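Local coordinates for protein afamin (Homo sapiens, PDB 6FAK) that carries hydrophobic molecules in body fluids, binding vitamin E and keeping lipidated Wnt proteins soluble and active, at residues F329-T334 and I352-K357; P155-T159 and P287-Q291. One frame throughout, in Å; residues are numbered along the deposited sequence.

Contact 1: residues F329-T334 and I352-K357; sequences FFAKFT and IVQIYK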
loop_
_atom_site.group_PDB
_atom_site.type_symbol
_atom_site.label_atom_id
_atom_site.label_comp_id
_atom_site.label_asym_id
_atom_site.label_seq_id
_atom_site.Cartn_x
_atom_site.Cartn_y
_atom_site.Cartn_z
ATOM N N PHE A 329 7.003 27.942 -7.098
ATOM C CA PHE A 329 8.098 28.263 -6.197
ATOM C C PHE A 329 8.344 27.074 -5.204
ATOM O O PHE A 329 9.467 26.656 -4.979
ATOM C CB PHE A 329 7.728 29.528 -5.398
ATOM C CG PHE A 329 8.676 29.836 -4.282
ATOM C CD1 PHE A 329 9.867 30.467 -4.546
ATOM C CD2 PHE A 329 8.378 29.492 -2.997
ATOM C CE1 PHE A 329 10.786 30.702 -3.535
ATOM C CE2 PHE A 329 9.291 29.725 -1.967
ATOM C CZ PHE A 329 10.488 30.329 -2.257
ATOM N N PHE A 330 7.268 26.603 -4.560
ATOM C CA PHE A 330 7.384 25.410 -3.671
ATOM C C PHE A 330 7.729 24.083 -4.388
ATOM O O PHE A 330 8.418 23.220 -3.812
ATOM C CB PHE A 330 6.167 25.287 -2.718
ATOM C CG PHE A 330 6.086 26.406 -1.702
ATOM C CD1 PHE A 330 7.076 26.569 -0.757
ATOM C CD2 PHE A 330 5.019 27.308 -1.703
ATOM C CE1 PHE A 330 7.027 27.635 0.148
ATOM C CE2 PHE A 330 4.952 28.349 -0.816
ATOM C CZ PHE A 330 5.972 28.532 0.106
ATOM N N ALA A 331 7.240 23.905 -5.600
ATOM C CA ALA A 331 7.705 22.777 -6.435
ATOM C C ALA A 331 9.214 22.805 -6.680
ATOM O O ALA A 331 9.888 21.775 -6.570
ATOM C CB ALA A 331 6.950 22.730 -7.774
ATOM N N LYS A 332 9.745 23.994 -7.016
ATOM C CA LYS A 332 11.171 24.153 -7.195
ATOM C C LYS A 332 11.962 23.906 -5.892
ATOM O O LYS A 332 13.030 23.283 -5.910
ATOM C CB LYS A 332 11.526 25.528 -7.748
ATOM C CG LYS A 332 12.921 25.525 -8.357
ATOM C CD LYS A 332 13.216 26.756 -9.170
ATOM C CE LYS A 332 14.418 26.524 -10.121
ATOM N NZ LYS A 332 15.496 25.624 -9.611
ATOM N N PHE A 333 11.463 24.413 -4.777
ATOM C CA PHE A 333 12.066 24.101 -3.472
ATOM C C PHE A 333 12.084 22.579 -3.217
ATOM O O PHE A 333 13.112 22.017 -2.859
ATOM C CB PHE A 333 11.342 24.805 -2.316
ATOM C CG PHE A 333 11.860 24.373 -0.976
ATOM C CD1 PHE A 333 13.078 24.845 -0.508
ATOM C CD2 PHE A 333 11.154 23.413 -0.216
ATOM C CE1 PHE A 333 13.570 24.406 0.717
ATOM C CE2 PHE A 333 11.627 22.991 1.006
ATOM C CZ PHE A 333 12.834 23.471 1.483
ATOM N N THR A 334 10.969 21.925 -3.500
ATOM C CA THR A 334 10.837 20.513 -3.247
ATOM C C THR A 334 11.872 19.732 -4.134
ATOM O O THR A 334 12.603 18.879 -3.651
ATOM C CB THR A 334 9.394 20.029 -3.488
ATOM O OG1 THR A 334 8.435 20.792 -2.714
ATOM C CG2 THR A 334 9.310 18.536 -3.177
ATOM N N ILE A 352 9.205 19.086 5.653
ATOM C CA ILE A 352 10.116 20.186 5.393
ATOM C C ILE A 352 9.493 21.230 4.452
ATOM O O ILE A 352 9.594 22.446 4.704
ATOM C CB ILE A 352 11.523 19.660 4.937
ATOM C CG1 ILE A 352 12.181 19.032 6.174
ATOM C CG2 ILE A 352 12.394 20.782 4.346
ATOM C CD1 ILE A 352 13.365 18.170 5.862
ATOM N N VAL A 353 8.807 20.768 3.416
ATOM C CA VAL A 353 8.147 21.691 2.500
ATOM C C VAL A 353 7.088 22.507 3.255
ATOM O O VAL A 353 7.019 23.746 3.088
ATOM C CB VAL A 353 7.539 20.992 1.274
ATOM C CG1 VAL A 353 6.776 21.997 0.422
ATOM C CG2 VAL A 353 8.606 20.296 0.410
ATOM N N GLN A 354 6.294 21.847 4.099
ATOM C CA GLN A 354 5.269 22.548 4.862
ATOM C C GLN A 354 5.832 23.555 5.846
ATOM O O GLN A 354 5.285 24.667 6.021
ATOM C CB GLN A 354 4.403 21.538 5.626
ATOM C CG GLN A 354 3.237 22.158 6.372
ATOM C CD GLN A 354 2.254 22.800 5.401
ATOM O OE1 GLN A 354 1.798 22.137 4.455
ATOM N NE2 GLN A 354 1.973 24.093 5.586
ATOM N N ILE A 355 6.866 23.137 6.557
ATOM C CA ILE A 355 7.572 24.038 7.477
ATOM C C ILE A 355 8.116 25.265 6.749
ATOM O O ILE A 355 8.016 26.362 7.268
ATOM C CB ILE A 355 8.652 23.306 8.231
ATOM C CG1 ILE A 355 7.953 22.427 9.272
ATOM C CG2 ILE A 355 9.625 24.251 8.935
ATOM C CD1 ILE A 355 8.862 21.366 9.808
ATOM N N TYR A 356 8.701 25.049 5.576
ATOM C CA TYR A 356 9.213 26.168 4.759
ATOM C C TYR A 356 8.057 27.103 4.376
ATOM O O TYR A 356 8.176 28.333 4.479
ATOM C CB TYR A 356 9.984 25.636 3.536
ATOM C CG TYR A 356 10.679 26.697 2.717
ATOM C CD1 TYR A 356 11.556 27.591 3.318
ATOM C CD2 TYR A 356 10.437 26.822 1.366
ATOM C CE1 TYR A 356 12.219 28.568 2.601
ATOM C CE2 TYR A 356 11.112 27.802 0.618
ATOM C CZ TYR A 356 11.978 28.692 1.265
ATOM O OH TYR A 356 12.609 29.726 0.553
ATOM N N LYS A 357 6.956 26.538 3.901
ATOM C CA LYS A 357 5.774 27.317 3.578
ATOM C C LYS A 357 5.198 28.139 4.761
ATOM O O LYS A 357 4.947 29.346 4.613
ATOM C CB LYS A 357 4.704 26.396 3.010
ATOM C CG LYS A 357 3.382 27.044 2.689
ATOM C CD LYS A 357 2.467 25.976 2.045
ATOM C CE LYS A 357 1.133 26.582 1.627
ATOM N NZ LYS A 357 0.228 25.521 1.097
#

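Contact 2: residues P155-T159 and P287-Q291; sequences PTLLT and PERGQ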
loop_
_atom_site.group_PDB
_atom_site.type_symbol
_atom_site.label_atom_id
_atom_site.label_comp_id
_atom_site.label_asym_id
_atom_site.label_seq_id
_atom_site.Cartn_x
_atom_site.Cartn_y
_atom_site.Cartn_z
ATOM N N PRO A 155 -0.604 -2.957 -14.379
ATOM C CA PRO A 155 0.754 -3.342 -14.750
ATOM C C PRO A 155 1.430 -4.172 -13.649
ATOM O O PRO A 155 2.162 -5.126 -13.937
ATOM C CB PRO A 155 1.460 -1.982 -14.940
ATOM C CG PRO A 155 0.369 -1.047 -15.310
ATOM C CD PRO A 155 -0.821 -1.503 -14.542
ATOM N N THR A 156 1.139 -3.863 -12.385
ATOM C CA THR A 156 1.652 -4.623 -11.258
ATOM C C THR A 156 1.118 -6.079 -11.225
ATOM O O THR A 156 1.896 -7.053 -11.103
ATOM C CB THR A 156 1.383 -3.895 -9.934
ATOM O OG1 THR A 156 1.950 -2.579 -10.027
ATOM C CG2 THR A 156 1.993 -4.658 -8.787
ATOM N N LEU A 157 -0.193 -6.208 -11.366
ATOM C CA LEU A 157 -0.865 -7.492 -11.340
ATOM C C LEU A 157 -0.422 -8.386 -12.490
ATOM O O LEU A 157 -0.226 -9.618 -12.298
ATOM C CB LEU A 157 -2.392 -7.326 -11.387
ATOM C CG LEU A 157 -3.283 -7.646 -10.208
ATOM C CD1 LEU A 157 -2.599 -7.637 -8.832
ATOM C CD2 LEU A 157 -4.546 -6.802 -10.211
ATOM N N LEU A 158 -0.307 -7.803 -13.672
ATOM C CA LEU A 158 0.219 -8.549 -14.851
ATOM C C LEU A 158 1.683 -9.020 -14.658
ATOM O O LEU A 158 2.050 -10.128 -15.048
ATOM C CB LEU A 158 0.112 -7.718 -16.116
ATOM C CG LEU A 158 -1.286 -7.400 -16.621
ATOM C CD1 LEU A 158 -1.210 -6.304 -17.675
ATOM C CD2 LEU A 158 -1.991 -8.606 -17.184
ATOM N N THR A 159 2.525 -8.185 -14.077
ATOM C CA THR A 159 3.858 -8.591 -13.702
ATOM C C THR A 159 3.851 -9.726 -12.671
ATOM O O THR A 159 4.655 -10.704 -12.761
ATOM C CB THR A 159 4.667 -7.385 -13.177
ATOM O OG1 THR A 159 4.800 -6.431 -14.235
ATOM C CG2 THR A 159 6.059 -7.807 -12.698
ATOM N N PRO A 287 4.868 -5.202 -19.460
ATOM C CA PRO A 287 5.012 -4.088 -18.525
ATOM C C PRO A 287 6.261 -4.197 -17.619
ATOM O O PRO A 287 6.330 -3.510 -16.597
ATOM C CB PRO A 287 3.733 -4.222 -17.677
ATOM C CG PRO A 287 3.535 -5.702 -17.576
ATOM C CD PRO A 287 4.116 -6.314 -18.839
ATOM N N GLU A 288 7.234 -5.032 -17.996
ATOM C CA GLU A 288 8.407 -5.307 -17.160
ATOM C C GLU A 288 9.375 -4.121 -17.169
ATOM O O GLU A 288 9.800 -3.681 -16.105
ATOM C CB GLU A 288 9.121 -6.591 -17.618
ATOM C CG GLU A 288 9.774 -7.371 -16.487
ATOM C CD GLU A 288 8.779 -8.175 -15.655
ATOM O OE1 GLU A 288 7.569 -7.849 -15.652
ATOM O OE2 GLU A 288 9.212 -9.143 -14.993
ATOM N N ARG A 289 9.684 -3.607 -18.369
ATOM C CA ARG A 289 10.522 -2.392 -18.577
ATOM C C ARG A 289 10.196 -1.201 -17.626
ATOM O O ARG A 289 11.085 -0.386 -17.361
ATOM C CB ARG A 289 10.560 -2.003 -20.103
ATOM C CG ARG A 289 10.642 -0.519 -20.538
ATOM C CD ARG A 289 9.304 0.034 -21.028
ATOM N NE ARG A 289 8.200 -0.368 -20.141
ATOM C CZ ARG A 289 6.914 -0.050 -20.269
ATOM N NH1 ARG A 289 6.500 0.703 -21.295
ATOM N NH2 ARG A 289 6.046 -0.486 -19.363
ATOM N N GLY A 290 8.965 -1.156 -17.090
ATOM C CA GLY A 290 8.508 -0.125 -16.166
ATOM C C GLY A 290 8.436 -0.522 -14.696
ATOM O O GLY A 290 8.685 0.309 -13.808
ATOM N N GLN A 291 8.047 -1.771 -14.417
ATOM C CA GLN A 291 8.217 -2.329 -13.060
ATOM C C GLN A 291 9.744 -2.417 -12.726
ATOM O O GLN A 291 10.135 -2.325 -11.557
ATOM C CB GLN A 291 7.529 -3.707 -12.895
ATOM C CG GLN A 291 5.987 -3.783 -12.854
ATOM C CD GLN A 291 5.250 -2.714 -12.035
ATOM O OE1 GLN A 291 4.796 -2.962 -10.911
ATOM N NE2 GLN A 291 5.074 -1.532 -12.628
#

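Contact 1: residues F329-T334 and I352-K357
The rings of Phe333 and Tyr356 lie face to face between two helices, their centroids 4.3 Å apart and their planes 24° from parallel. Tyr356 CD2 sits over the centre of the Phe333 ring, whereas Phe333 CE1 lies over the Tyr356 face nearer its rim. Both side chains hold CG anti to the backbone N (chi1 174° in Phe333), and both start out toward the opposite helix. Phe330 joins them to complete an aromatic cluster. Tyr356 CD2 lies at the edge of the Phe330 ring, 3.7 Å from Phe330 CE1; the two rings meet obliquely. One face of Phe330 receives Lys357 CB in a CH-pi contact, 4.2 Å from the ring centroid. Phe329 adds its own ring edge, where CZ comes 3.6 Å from Tyr356 OH.

At the rim of the Phe333 ring, in its plane, Ile352 CG2 meets Phe333 CZ, 4.0 Å away. Val353 CG2 packs 3.2 Å from Thr334 OG1. Thr334 OG1 turns back to its own helix and donates to Phe330 O at 2.7 Å. Thr334 N reaches the same oxygen from the opposite face of the carbonyl plane, so two bonds grip it.

With an alanine at the position of Phe333, the face of Tyr356 would probably lose its stacking partner and Ile352 CG2 its aromatic neighbour.

Further out, Tyr356 OH is hydrogen-bonded to Phe312 O, which probably helps fix the ring, and the Phe312 ring meets Phe333 edge-to-face. The contact is all-helical packing within the second albumin domain. Segments 329-334 and 352-357, on helices 326-339 and 346-363, cross at 135°, nearer antiparallel than parallel, with axes 10.5 Å apart. Helix 216-225 packs on Phe330 and Thr334, helix 318-324 on Phe329 and Tyr356, and helix 376-417 on Ile352 and Tyr356.

Contact 2: residues P155-T159 and P287-Q291
Gln291 reaches across to Thr156 and Thr159, joining the first and second albumin domains of this all-helical serum albumin fold. Helix 154-171 supplies one side and the start of helix 288-295 the other. From CB, the Gln291 chain turns beside its backbone N, with CG anti to the carbonyl carbon (chi1 -71°). Gln291 CB stays 4.1 Å from Thr159 OG1. Gln291 CG comes closer, 3.2 Å from Thr159 OG1. The chain then bends at chi2 (-42°), bringing CD near OG1 and CA of Thr156. At the tip, Gln291 OE1 lies 3.0 Å from Thr156 OG1. This pair fits a hydrogen bond, but the threonine proton has another acceptor within reach. Gln291 OE1 is also hydrogen-bonded to Tyr191 OH, and Thr156 OG1 to Gln199 NE2. NE2 of Gln291 passes near Pro155 CB.

Next to the glutamine, Pro287 stands at the N-cap position of its helix and follows a cis peptide bond. Its CG packs 3.6 Å from Thr159 OG1 and also touches Leu158 CB. Glu288 OE1 approaches Thr159 CG2, while Glu288 OE2 is hydrogen-bonded to His163 NE2; this side chain is poorly ordered. Segment 287-291 belongs to the region of the hydrophobic-ligand pocket. Thr159 OG1 donates to Pro155 O at 3.0 Å, on the face of that carbonyl opposite Thr159 N.

Overall arrangement
Contact 2 and contact 1 lie in series along the chain: 155-159 pairs with 287-291 before 329-334 pairs with 352-357. Their centres are 32 Å apart, and their nearest atoms about 21 Å, so they do not touch. The second albumin domain takes part in both. Contact 1 joins two helices within it, 326-339 and 346-363, over a short step in sequence. Contact 2 spans more than a hundred residues and ties helix 154-171 of the first domain to helix 288-295 of the second. One is therefore packing inside a domain, and the other a junction between domains, one side of which falls within the region that binds hydrophobic ligands.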